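Local atomic coordinates of spore germination protein B3 (Bacillus subtilis subsp. subtilis, PDB entry 3N54), a protein that takes part in spore germination as a membrane-attached lipoprotein, in the response to the mixture of L-asparagine, glucose, fructose and potassium ions. Residues Val157-Gln160 with Ser164-Ile167; Ile185-Asn190 with Gly323-Ile328. All coordinates share one frame; numbering follows the deposited sequence.

Contact 1: Val157-Gln160 with Ser164-Ile167; sequences VYSQ and SYLI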
# COMPACT_ATOMS: atom_id res chain seq x y z
N VAL A 157 -0.87 2.21 -12.99
CA VAL A 157 -1.79 1.47 -13.84
C VAL A 157 -3.06 1.08 -13.05
O VAL A 157 -4.16 1.15 -13.59
CB VAL A 157 -1.11 0.24 -14.49
CG1 VAL A 157 -2.14 -0.74 -15.03
CG2 VAL A 157 -0.16 0.70 -15.61
N TYR A 158 -2.90 0.72 -11.77
CA TYR A 158 -4.06 0.40 -10.93
C TYR A 158 -5.01 1.59 -10.82
O TYR A 158 -6.22 1.45 -10.99
CB TYR A 158 -3.65 -0.03 -9.52
CG TYR A 158 -2.87 -1.33 -9.40
CD1 TYR A 158 -2.06 -1.56 -8.29
CD2 TYR A 158 -2.93 -2.32 -10.38
CE1 TYR A 158 -1.34 -2.74 -8.15
CE2 TYR A 158 -2.21 -3.50 -10.25
CZ TYR A 158 -1.42 -3.71 -9.13
OH TYR A 158 -0.71 -4.88 -8.99
N SER A 159 -4.46 2.76 -10.51
CA SER A 159 -5.24 3.99 -10.41
C SER A 159 -6.00 4.30 -11.69
O SER A 159 -7.21 4.55 -11.67
CB SER A 159 -4.30 5.17 -10.13
OG SER A 159 -3.59 4.97 -8.92
N GLN A 160 -5.28 4.25 -12.81
CA GLN A 160 -5.85 4.63 -14.09
C GLN A 160 -6.94 3.69 -14.56
O GLN A 160 -7.80 4.09 -15.35
CB GLN A 160 -4.73 4.71 -15.15
CG GLN A 160 -3.70 5.77 -14.84
CD GLN A 160 -2.51 5.74 -15.78
OE1 GLN A 160 -1.38 5.52 -15.37
NE2 GLN A 160 -2.77 5.96 -17.06
N SER A 164 -8.93 -0.89 -6.77
CA SER A 164 -8.51 -0.70 -5.40
C SER A 164 -7.31 -1.61 -5.21
O SER A 164 -7.19 -2.63 -5.88
CB SER A 164 -9.62 -1.06 -4.41
OG SER A 164 -10.69 -0.14 -4.46
N TYR A 165 -6.40 -1.23 -4.32
CA TYR A 165 -5.19 -2.02 -4.11
C TYR A 165 -4.53 -1.72 -2.77
O TYR A 165 -4.90 -0.77 -2.08
CB TYR A 165 -4.18 -1.77 -5.25
CG TYR A 165 -3.78 -0.33 -5.41
CD1 TYR A 165 -4.56 0.55 -6.17
CD2 TYR A 165 -2.63 0.17 -4.81
CE1 TYR A 165 -4.19 1.88 -6.32
CE2 TYR A 165 -2.26 1.50 -4.95
CZ TYR A 165 -3.04 2.35 -5.71
OH TYR A 165 -2.69 3.67 -5.86
N LEU A 166 -3.56 -2.56 -2.42
CA LEU A 166 -2.82 -2.39 -1.19
C LEU A 166 -1.44 -1.80 -1.47
O LEU A 166 -0.87 -1.99 -2.53
CB LEU A 166 -2.68 -3.73 -0.47
CG LEU A 166 -3.97 -4.45 -0.03
CD1 LEU A 166 -3.64 -5.81 0.58
CD2 LEU A 166 -4.80 -3.61 0.94
N ILE A 167 -0.93 -1.08 -0.48
CA ILE A 167 0.39 -0.50 -0.51
C ILE A 167 1.06 -0.80 0.83
O ILE A 167 0.45 -0.58 1.87
CB ILE A 167 0.29 1.01 -0.75
CG1 ILE A 167 1.67 1.67 -0.69
CG2 ILE A 167 -0.63 1.64 0.27
CD1 ILE A 167 1.64 3.15 -1.08
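With CG lodged between its backbone N and carbonyl carbon (chi1 58°), Tyr165 swings its ring off strand 165-172 and against the last turn of helix 152-160. There it meets Tyr158, whose CG stands beside the backbone N and anti to the carbonyl carbon (chi1 -65°), an orientation that carries CB and one ortho carbon of its ring to the strand. Tyr158 CD1 sits over one face of the Tyr165 ring, 3.6 Å from Tyr165 CG, while Tyr158 CB stands above the rim, 3.5 Å from Tyr165 CD1. The rings meet obliquely, planes at 46°, centroids 5.3 Å apart. A tyrosine suits position 158 because its hydrocarbon part can pack on the strand while its hydroxyl reaches a polar partner: Tyr158 OH is hydrogen-bonded to Arg154 one turn earlier in the helix. At Tyr165 it is the flat ring that matters, buried among Tyr158, Leu150, Val87 and Ile185.

Helix 152-160 leads through a four-residue connection into strand 165-172, as the last part of a beta-alpha-beta crossover from strand 105-109, its parallel neighbour in the mixed sheet. The contact thus lays the end of the crossover helix against the start of the strand it feeds. Phe305 meets the ring of Tyr158.

Ser159, the next residue along the helix, approaches the far end of the Tyr165 ring, its OG 3.4 Å from Tyr165 OH. A short hydroxyl side chain suits a helix end, where it can reach a carbonyl of its own helix: Ser159 OG lies within hydrogen-bonding reach of both Ala155 O, in the preceding turn, and Asn190 OD1, and its single proton must be shared or alternate between these two acceptors.

Contact 2: Ile185-Asn190 with Gly323-Ile328; sequences IKRGSN and GHWDEI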
# COMPACT_ATOMS: atom_id res chain seq x y z
N ILE A 185 -6.00 1.52 -0.67
CA ILE A 185 -6.33 2.61 -1.58
C ILE A 185 -7.59 2.24 -2.36
O ILE A 185 -7.63 1.20 -3.02
CB ILE A 185 -5.18 2.91 -2.59
CG1 ILE A 185 -3.83 3.04 -1.87
CG2 ILE A 185 -5.48 4.17 -3.38
CD1 ILE A 185 -3.80 4.09 -0.78
N LYS A 186 -8.61 3.07 -2.26
CA LYS A 186 -9.89 2.77 -2.89
C LYS A 186 -9.96 3.32 -4.31
O LYS A 186 -9.43 4.39 -4.61
CB LYS A 186 -11.04 3.34 -2.06
CG LYS A 186 -12.42 2.89 -2.52
CD LYS A 186 -13.44 3.20 -1.46
CE LYS A 186 -14.82 2.64 -1.78
NZ LYS A 186 -15.61 2.55 -0.50
N ARG A 187 -10.62 2.56 -5.18
CA ARG A 187 -10.78 2.92 -6.59
C ARG A 187 -11.57 4.21 -6.74
O ARG A 187 -12.30 4.61 -5.83
CB ARG A 187 -11.48 1.78 -7.35
CG ARG A 187 -12.99 1.65 -7.09
CD ARG A 187 -13.39 0.19 -6.82
NE ARG A 187 -12.72 -0.74 -7.72
CZ ARG A 187 -12.41 -2.01 -7.43
NH1 ARG A 187 -12.71 -2.54 -6.25
NH2 ARG A 187 -11.78 -2.74 -8.33
N GLY A 188 -11.42 4.85 -7.89
CA GLY A 188 -12.10 6.11 -8.16
C GLY A 188 -11.41 7.27 -7.46
O GLY A 188 -10.72 8.07 -8.10
N SER A 189 -11.60 7.35 -6.14
CA SER A 189 -11.00 8.42 -5.35
C SER A 189 -9.49 8.32 -5.31
O SER A 189 -8.79 9.33 -5.25
CB SER A 189 -11.53 8.38 -3.92
OG SER A 189 -11.07 7.20 -3.27
N ASN A 190 -8.98 7.09 -5.33
CA ASN A 190 -7.55 6.85 -5.25
C ASN A 190 -7.02 7.35 -3.90
O ASN A 190 -5.87 7.79 -3.79
CB ASN A 190 -6.87 7.55 -6.43
CG ASN A 190 -5.82 6.71 -7.10
OD1 ASN A 190 -5.61 5.55 -6.78
ND2 ASN A 190 -5.14 7.31 -8.05
N GLY A 323 -19.58 -2.10 -13.21
CA GLY A 323 -19.77 -0.74 -12.72
C GLY A 323 -20.05 -0.58 -11.24
O GLY A 323 -20.01 0.54 -10.72
N HIS A 324 -20.34 -1.68 -10.55
CA HIS A 324 -20.63 -1.65 -9.12
C HIS A 324 -20.12 -2.92 -8.44
O HIS A 324 -20.85 -3.60 -7.71
CB HIS A 324 -22.14 -1.46 -8.88
CG HIS A 324 -23.00 -2.40 -9.67
ND1 HIS A 324 -23.36 -2.17 -10.97
CD2 HIS A 324 -23.55 -3.59 -9.33
CE1 HIS A 324 -24.11 -3.17 -11.41
NE2 HIS A 324 -24.24 -4.05 -10.43
N TRP A 325 -18.86 -3.25 -8.70
CA TRP A 325 -18.25 -4.47 -8.18
C TRP A 325 -18.10 -4.47 -6.66
O TRP A 325 -18.25 -5.52 -6.03
CB TRP A 325 -16.89 -4.71 -8.82
CG TRP A 325 -16.10 -5.73 -8.10
CD1 TRP A 325 -14.91 -5.54 -7.47
CD2 TRP A 325 -16.46 -7.10 -7.87
NE1 TRP A 325 -14.49 -6.71 -6.89
CE2 TRP A 325 -15.43 -7.68 -7.12
CE3 TRP A 325 -17.56 -7.88 -8.24
CZ2 TRP A 325 -15.46 -9.02 -6.73
CZ3 TRP A 325 -17.59 -9.21 -7.85
CH2 TRP A 325 -16.54 -9.77 -7.10
N ASP A 326 -17.79 -3.32 -6.07
CA ASP A 326 -17.64 -3.25 -4.61
C ASP A 326 -18.96 -3.59 -3.90
O ASP A 326 -18.95 -4.29 -2.89
CB ASP A 326 -17.10 -1.88 -4.17
CG ASP A 326 -15.59 -1.74 -4.39
OD1 ASP A 326 -14.90 -2.77 -4.58
OD2 ASP A 326 -15.09 -0.59 -4.34
N GLU A 327 -20.08 -3.11 -4.45
CA GLU A 327 -21.40 -3.43 -3.92
C GLU A 327 -21.60 -4.94 -3.91
O GLU A 327 -22.03 -5.52 -2.91
CB GLU A 327 -22.50 -2.76 -4.75
CG GLU A 327 -23.93 -2.99 -4.24
CD GLU A 327 -25.02 -2.47 -5.19
OE1 GLU A 327 -26.21 -2.73 -4.91
OE2 GLU A 327 -24.69 -1.82 -6.21
N ILE A 328 -21.29 -5.58 -5.03
CA ILE A 328 -21.40 -7.03 -5.17
C ILE A 328 -20.41 -7.75 -4.25
O ILE A 328 -20.74 -8.77 -3.65
CB ILE A 328 -21.16 -7.48 -6.63
CG1 ILE A 328 -22.29 -6.99 -7.54
CG2 ILE A 328 -21.04 -9.00 -6.73
CD1 ILE A 328 -23.65 -7.60 -7.24
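Asp326 OD1 lies at the edge of the Arg187 guanidinium, near its plane, while Trp325 CD1 approaches that group obliquely, 3.9 Å from Arg187 NH1; NH1 in turn lies at the edge of the indole. Arg187 NH1 and Asp326 OD1 form a salt bridge at 2.8 Å, but the hydrogen bond within it is weak, with an N-H...O angle of 119° and the guanidinium and carboxylate planes 63° apart. The bent Arg187 chain (chi3 -42°) also lays CD 3.1 Å from Asp326 OD2.

Asp326 stands in the first turn of helix 325-331, two residues after the N-cap, His324, where an acidic side chain probably benefits from the helix dipole. Strands 177-186 and 191-196 form a beta-hairpin, and the salt bridge joins its loop to this helix start. Thr301 binds Asp326 OD2, and Arg187 NE donates a hydrogen bond to Gly162 O, which helps fix the guanidinium. A leucine in place of Arg187 would probably leave Asp326 without this charged mate and Gly162 O without this donor. Extended Lys186 brings a further positive charge, its NZ 5.0 Å from Asp326 OD2 and weakly hydrogen-bonded to Tyr299 O. Buried Trp325 has its NE1 hydrogen-bonded to Asp302 OD2.

Overall arrangement
The residues of contact 1 all precede those of contact 2 in the chain, and the centres of the two contacts are about 11 Å apart. They meet at one sheet, where strands 165-172 and 177-186 are antiparallel neighbours: Tyr165 O accepts a probable hydrogen bond from Ile185 N at 2.9 Å, and Ser164 OG is 2.8 Å from Arg187 N, probably hydrogen-bonded as well. Contact 1 is local, seating helix 152-160 on the five-stranded sheet across a four-residue connection. Contact 2 is long-range, spanning 132 intervening residues: it joins the edge hairpin of that sheet to helix 325-331, which leads into strand 333-342 of the separate four-stranded sheet.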